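Local coordinates for glutathione S-transferase, N-terminal domain protein (Pseudomonas putida, PDB 4NAX), which acts as a glutathione transferase of the Ure2p-like kind and binds one glutathione disulfide in each subunit, at the interface of chains A and B. Residues are numbered along the deposited sequence; one frame, centred on the assembly and turned at random. Chains: chain A/B, Glutathione S-transferase, N-terminal domain protein.

Contact 1: the interface of chains A and B. Residues chain A 80, 85-87; chain B 110, 113-114, 117.
A:Leu85 and A:Leu87 lean from one strand onto a helix of the partner subunit, and their CD1 methyls form the apolar centre of the patch. A:Leu85 CD1 meets the B:Ala110 CB methyl at 3.8 Å. A:Leu87 CD1 lies 3.5 Å from the backbone O of B:Tyr113 and near its CB, while the ring points away; B:Gln117 CB packs against the same methyl at 3.9 Å. The ring of A:Pro80 extends the apolar edge, its CG 4.0 Å from the backbone N of B:Ala110.

Further out, B:Gln114 runs antiparallel past A:Leu85 and crosses A:Pro86 at about a right angle. Its chain bends at chi2 (-53°), which turns the amide toward the strand. There NE2 donates to the backbone carbonyl O of A:Pro86 at 2.9 Å, with 157° at the hydrogen; the acceptor lies in the plane of the glutamine amide and the donor arrives nearly along the C=O axis. At the rim, B:Gln117 slides past A:Leu87 with its OE1 3.5 Å from A:Leu87 CA, and its NE2 makes a weak hydrogen bond to B:Gln114 OE1, which may help steady that amide.

The patch sets strand 85-88 of the N-terminal, thioredoxin-like domain of chain A, with the short 3-10 turn 80-82, against the early turns of the long helix 109-138 of chain B.

Contact 2: the interface of chains A and B. Residues chain A 136, 144, 146, 149; chain B 136, 144, 146, 149, 153.
A:Pro149 and B:Pro149 face each other in the first turns of helices 148-168, where both have helical backbones, while A:Asp146 and B:Asp146 precede them in extended loops. This is one end of the dimer interface of a glutathione transferase, formed by its all-helical part. The two proline rings cross obliquely and touch CG to CG at 3.6 Å. A:Pro149 CB also lies over one face of A:Phe136, 3.7 Å above the ring plane and offset toward the rim, with A:Tyr144 CD2 at the ring's edge; chain B repeats this. A:Phe136 in turn reaches tip to tip toward the phenol OH of B:Tyr153.

A:Asp146 extends with CG anti to its backbone N (chi1 176°), which brings OD2 over to B:Tyr144; in the twin contact B:Asp146 OD2 lies 4.0 Å from A:Tyr144 CB. The two OD2 atoms of A:Asp146 and B:Asp146 stand 5.3 Å apart, each hydrated, which probably tempers their like charges. Water carries the polar contact: water 3 joins A:Asp146 OD2, at 2.7 Å, to the backbone N of B:Asp146, at 2.8 Å. Water 1 makes the reciprocal link from A:Asp146 N to B:Asp146 OD2, and water 2 bridges A:Asp146 O to the same carboxylate oxygen.

Contact 3: the interface of chains A and B. Residues chain A 91-92, 95, 119-120, 123; chain B 91-92, 95, 119-120, 123.
A:Met120 plugs into chain B beside its two-fold mate B:Met120, and each atom of its side chain meets chain B. CB lies 4.0 Å from the B:Met123 CE methyl. CG settles over the start of helix 90-101, 3.6 Å from the backbone N of B:Ala92. The chain then bends at chi2, which brings SD in beside its mate, 3.7 Å from B:Met120 SD, where B:Met123 CG also packs against it. At the tip, CE presses on B:Met120 CE at 3.4 Å, a close methyl-to-methyl fit, and also lies 3.6 Å from the amide NE2 of B:Gln95, with B:Leu119 CD2 a little further off.

Beside this sulfur-rich core, A:Gln95 and B:Gln95 meet tip to tip as a nearly coplanar amide pair, their planes 8° apart. B:Gln95 NE2 donates to A:Gln95 OE1 at 2.9 Å and A:Gln95 NE2 returns the bond to B:Gln95 OE1 at 3.0 Å; both are nearly straight and fall on carbonyl lone pairs. The pair breaks the symmetry: CG is anti to the backbone N in A:Gln95 (chi1 -178°) but anti to the carbonyl carbon in B:Gln95 (-68°). An alanine in place of A:Gln95 would probably leave the amide of B:Gln95 without either bond and free to turn beside the methionines. The site joins helix 90-101 and the long helix (109-137 in chain A, 109-138 in chain B) of both subunits at the dimer axis, a core that probably helps hold them in register.

Contact 1: the interface of chains A and B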
# COMPACT_ATOMS: atom_id res chain seq x y z
N PRO A 80 17.94 7.61 -10.87
CA PRO A 80 19.22 7.22 -10.31
C PRO A 80 20.27 7.03 -11.41
O PRO A 80 20.03 6.40 -12.43
CB PRO A 80 18.90 5.90 -9.61
CG PRO A 80 17.48 6.07 -9.21
CD PRO A 80 16.84 6.78 -10.37
N LEU A 85 14.09 6.26 -15.01
CA LEU A 85 13.46 5.38 -14.05
C LEU A 85 11.97 5.28 -14.34
O LEU A 85 11.27 6.29 -14.21
CB LEU A 85 13.65 5.90 -12.63
CG LEU A 85 13.03 5.00 -11.55
CD1 LEU A 85 13.88 3.76 -11.36
CD2 LEU A 85 12.84 5.73 -10.24
N PRO A 86 11.48 4.09 -14.73
CA PRO A 86 10.05 3.83 -14.81
C PRO A 86 9.52 3.47 -13.43
O PRO A 86 10.22 2.83 -12.66
CB PRO A 86 9.97 2.63 -15.73
CG PRO A 86 11.23 1.85 -15.40
CD PRO A 86 12.26 2.88 -15.04
N LEU A 87 8.30 3.90 -13.11
CA LEU A 87 7.74 3.56 -11.80
C LEU A 87 6.22 3.68 -11.83
O LEU A 87 5.68 4.65 -12.35
CB LEU A 87 8.31 4.46 -10.69
CG LEU A 87 8.33 3.88 -9.29
CD1 LEU A 87 9.25 2.66 -9.19
CD2 LEU A 87 8.77 4.93 -8.30
N ALA B 110 17.69 2.14 -8.31
CA ALA B 110 16.60 1.85 -9.25
C ALA B 110 15.93 0.52 -8.92
O ALA B 110 14.70 0.41 -8.95
CB ALA B 110 17.08 1.89 -10.70
N TYR B 113 13.79 1.04 -5.86
CA TYR B 113 12.49 1.61 -6.19
C TYR B 113 11.57 0.61 -6.88
O TYR B 113 10.37 0.59 -6.61
CB TYR B 113 12.63 2.94 -6.95
CG TYR B 113 13.14 4.05 -6.07
CD1 TYR B 113 12.42 4.44 -4.96
CD2 TYR B 113 14.36 4.68 -6.32
CE1 TYR B 113 12.85 5.42 -4.10
CE2 TYR B 113 14.83 5.67 -5.45
CZ TYR B 113 14.08 6.02 -4.35
OH TYR B 113 14.55 7.01 -3.51
N GLN B 114 12.11 -0.25 -7.75
CA GLN B 114 11.27 -1.30 -8.32
C GLN B 114 10.73 -2.20 -7.22
O GLN B 114 9.57 -2.62 -7.28
CB GLN B 114 12.03 -2.16 -9.34
CG GLN B 114 12.55 -1.44 -10.56
CD GLN B 114 11.47 -0.67 -11.27
OE1 GLN B 114 10.45 -1.23 -11.66
NE2 GLN B 114 11.69 0.62 -11.45
N GLN B 117 7.92 -0.38 -5.44
CA GLN B 117 6.77 -0.49 -6.33
C GLN B 117 6.02 -1.81 -6.12
O GLN B 117 4.80 -1.82 -5.92
CB GLN B 117 7.23 -0.33 -7.77
CG GLN B 117 6.26 -0.72 -8.86
CD GLN B 117 7.02 -0.73 -10.16
OE1 GLN B 117 7.14 0.29 -10.84
NE2 GLN B 117 7.64 -1.86 -10.46

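Contact 2: the interface of chains A and B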
# COMPACT_ATOMS: atom_id res chain seq x y z
N PHE A 136 -20.00 0.17 -4.30
CA PHE A 136 -21.29 -0.24 -3.74
C PHE A 136 -22.28 0.88 -3.45
O PHE A 136 -23.43 0.62 -3.08
CB PHE A 136 -21.08 -1.12 -2.50
CG PHE A 136 -20.56 -2.50 -2.84
CD1 PHE A 136 -21.38 -3.41 -3.50
CD2 PHE A 136 -19.26 -2.87 -2.55
CE1 PHE A 136 -20.92 -4.66 -3.84
CE2 PHE A 136 -18.79 -4.13 -2.89
CZ PHE A 136 -19.62 -5.03 -3.53
N TYR A 144 -27.23 -3.27 -6.38
CA TYR A 144 -27.40 -4.61 -5.83
C TYR A 144 -28.34 -4.55 -4.62
O TYR A 144 -28.17 -3.74 -3.73
CB TYR A 144 -26.08 -5.20 -5.38
CG TYR A 144 -25.00 -5.41 -6.44
CD1 TYR A 144 -25.15 -5.02 -7.78
CD2 TYR A 144 -23.79 -5.97 -6.07
CE1 TYR A 144 -24.14 -5.22 -8.71
CE2 TYR A 144 -22.78 -6.18 -6.99
CZ TYR A 144 -22.95 -5.80 -8.30
OH TYR A 144 -21.91 -6.02 -9.20
N ASP A 146 -28.94 -6.77 -2.15
CA ASP A 146 -28.32 -7.23 -0.91
C ASP A 146 -27.27 -6.19 -0.52
O ASP A 146 -26.26 -6.03 -1.22
CB ASP A 146 -27.69 -8.62 -1.11
CG ASP A 146 -26.93 -9.16 0.11
OD1 ASP A 146 -26.91 -8.54 1.18
OD2 ASP A 146 -26.32 -10.26 -0.04
N PRO A 149 -22.73 -6.44 1.44
CA PRO A 149 -21.41 -6.00 0.97
C PRO A 149 -21.18 -4.49 1.15
O PRO A 149 -20.15 -4.08 1.69
CB PRO A 149 -21.42 -6.41 -0.52
CG PRO A 149 -22.38 -7.56 -0.55
CD PRO A 149 -23.46 -7.18 0.40
N PHE B 136 -15.43 -13.86 1.03
CA PHE B 136 -16.56 -14.29 0.20
C PHE B 136 -16.53 -15.75 -0.23
O PHE B 136 -17.51 -16.24 -0.80
CB PHE B 136 -16.72 -13.37 -1.02
CG PHE B 136 -17.23 -12.01 -0.67
CD1 PHE B 136 -18.54 -11.83 -0.26
CD2 PHE B 136 -16.40 -10.90 -0.74
CE1 PHE B 136 -19.01 -10.58 0.05
CE2 PHE B 136 -16.86 -9.66 -0.41
CZ PHE B 136 -18.17 -9.48 -0.00
N TYR B 144 -23.53 -15.68 1.18
CA TYR B 144 -24.34 -14.73 0.46
C TYR B 144 -24.74 -15.31 -0.89
O TYR B 144 -23.92 -15.78 -1.65
CB TYR B 144 -23.60 -13.41 0.24
CG TYR B 144 -23.20 -12.62 1.48
CD1 TYR B 144 -23.48 -13.07 2.78
CD2 TYR B 144 -22.51 -11.42 1.35
CE1 TYR B 144 -23.09 -12.33 3.89
CE2 TYR B 144 -22.11 -10.68 2.44
CZ TYR B 144 -22.38 -11.14 3.71
OH TYR B 144 -21.97 -10.39 4.79
N ASP B 146 -26.07 -13.73 -3.52
CA ASP B 146 -25.58 -12.87 -4.61
C ASP B 146 -24.06 -13.03 -4.69
O ASP B 146 -23.34 -12.65 -3.76
CB ASP B 146 -26.00 -11.42 -4.32
CG ASP B 146 -25.63 -10.43 -5.42
OD1 ASP B 146 -24.93 -10.79 -6.40
OD2 ASP B 146 -26.04 -9.25 -5.27
N PRO B 149 -20.42 -9.91 -5.61
CA PRO B 149 -19.24 -9.49 -4.82
C PRO B 149 -18.10 -10.52 -4.84
O PRO B 149 -16.95 -10.18 -5.13
CB PRO B 149 -19.82 -9.31 -3.41
CG PRO B 149 -21.27 -8.98 -3.65
CD PRO B 149 -21.66 -9.85 -4.81
N TYR B 153 -14.12 -9.93 -6.58
CA TYR B 153 -12.83 -10.07 -5.90
C TYR B 153 -12.03 -11.25 -6.43
O TYR B 153 -10.80 -11.18 -6.51
CB TYR B 153 -12.99 -10.06 -4.37
CG TYR B 153 -13.64 -8.77 -3.95
CD1 TYR B 153 -12.99 -7.57 -4.16
CD2 TYR B 153 -14.92 -8.73 -3.41
CE1 TYR B 153 -13.58 -6.37 -3.87
CE2 TYR B 153 -15.52 -7.53 -3.12
CZ TYR B 153 -14.86 -6.35 -3.36
OH TYR B 153 -15.50 -5.15 -3.11
O HOH W 1 -28.53 -8.67 -4.32
O HOH W 2 -24.78 -7.85 -3.06
O HOH W 3 -27.42 -12.37 -1.41

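Contact 3: the interface of chains A and B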
# COMPACT_ATOMS: atom_id res chain seq x y z
N GLY A 91 1.88 5.26 -4.15
CA GLY A 91 2.64 5.35 -2.91
C GLY A 91 4.14 5.18 -3.12
O GLY A 91 4.93 5.78 -2.38
N ALA A 92 4.54 4.35 -4.08
CA ALA A 92 5.95 4.21 -4.43
C ALA A 92 6.48 5.49 -5.07
O ALA A 92 7.58 5.95 -4.77
CB ALA A 92 6.21 3.01 -5.32
N GLN A 95 7.04 8.19 -2.42
CA GLN A 95 8.27 7.99 -1.68
C GLN A 95 9.48 8.34 -2.56
O GLN A 95 10.41 9.02 -2.10
CB GLN A 95 8.35 6.57 -1.14
CG GLN A 95 9.60 6.32 -0.33
CD GLN A 95 9.60 5.01 0.43
OE1 GLN A 95 8.66 4.22 0.39
NE2 GLN A 95 10.66 4.78 1.15
N LEU A 119 1.58 6.14 5.32
CA LEU A 119 1.47 5.90 3.89
C LEU A 119 0.98 4.48 3.58
O LEU A 119 0.11 4.29 2.73
CB LEU A 119 2.82 6.18 3.21
CG LEU A 119 2.86 5.94 1.71
CD1 LEU A 119 1.90 6.85 0.96
CD2 LEU A 119 4.30 6.11 1.19
N MET A 120 1.53 3.50 4.29
CA MET A 120 1.11 2.10 4.10
C MET A 120 -0.34 1.88 4.57
O MET A 120 -1.09 1.15 3.93
CB MET A 120 2.05 1.19 4.87
CG MET A 120 3.45 1.10 4.29
SD MET A 120 3.44 0.30 2.68
CE MET A 120 5.19 0.48 2.28
N MET A 123 -2.36 3.04 1.75
CA MET A 123 -2.29 2.18 0.56
C MET A 123 -3.03 0.87 0.74
O MET A 123 -3.58 0.34 -0.22
CB MET A 123 -0.84 1.95 0.17
CG MET A 123 -0.17 3.19 -0.46
SD MET A 123 -0.74 3.64 -2.10
CE MET A 123 -0.06 2.30 -3.04
N GLY B 91 4.17 -3.50 5.61
CA GLY B 91 5.06 -2.97 4.58
C GLY B 91 6.03 -1.93 5.13
O GLY B 91 7.16 -1.80 4.63
N ALA B 92 5.57 -1.13 6.09
CA ALA B 92 6.48 -0.16 6.73
C ALA B 92 7.55 -0.86 7.57
O ALA B 92 8.70 -0.47 7.57
CB ALA B 92 5.70 0.82 7.58
N GLN B 95 10.29 -2.23 5.29
CA GLN B 95 11.27 -1.20 4.92
C GLN B 95 12.17 -0.85 6.10
O GLN B 95 13.38 -0.72 5.92
CB GLN B 95 10.59 0.07 4.41
CG GLN B 95 9.87 -0.03 3.06
CD GLN B 95 9.74 1.34 2.40
OE1 GLN B 95 10.69 2.10 2.39
NE2 GLN B 95 8.61 1.64 1.81
N LEU B 119 6.22 -3.85 -3.60
CA LEU B 119 5.70 -3.85 -2.24
C LEU B 119 4.36 -3.11 -2.15
O LEU B 119 3.42 -3.57 -1.51
CB LEU B 119 6.71 -3.24 -1.28
CG LEU B 119 6.28 -3.11 0.18
CD1 LEU B 119 5.95 -4.46 0.79
CD2 LEU B 119 7.39 -2.45 0.96
N MET B 120 4.26 -1.95 -2.82
CA MET B 120 3.00 -1.22 -2.84
C MET B 120 1.91 -1.95 -3.62
O MET B 120 0.75 -1.92 -3.22
CB MET B 120 3.18 0.18 -3.41
CG MET B 120 3.94 1.09 -2.48
SD MET B 120 3.11 1.22 -0.87
CE MET B 120 3.92 2.61 -0.12
N MET B 123 0.66 -4.31 -1.13
CA MET B 123 -0.08 -3.68 -0.03
C MET B 123 -1.44 -3.15 -0.46
O MET B 123 -2.40 -3.19 0.32
CB MET B 123 0.75 -2.57 0.59
CG MET B 123 1.94 -3.07 1.41
SD MET B 123 1.50 -3.87 2.96
CE MET B 123 0.87 -2.48 3.87

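The long helix that begins at residue 109 touches all three contacts. Its early turns, in chain B, serve contact 1, residues 119 to 123 of both chains serve contact 3, and A:Phe136 and B:Phe136 near its end join contact 2, which rests chiefly on the loop at 146 and the start of helix 148-168. Between the centres of their C-alpha atoms, contacts 1 and 3 are about 14 Å apart, contacts 2 and 3 about 28 Å, and contacts 1 and 2 about 37 Å. Contacts 2 and 3 straddle the two-fold axis, whereas contact 1 recurs with the chains exchanged. Joining both ends probably limits rocking.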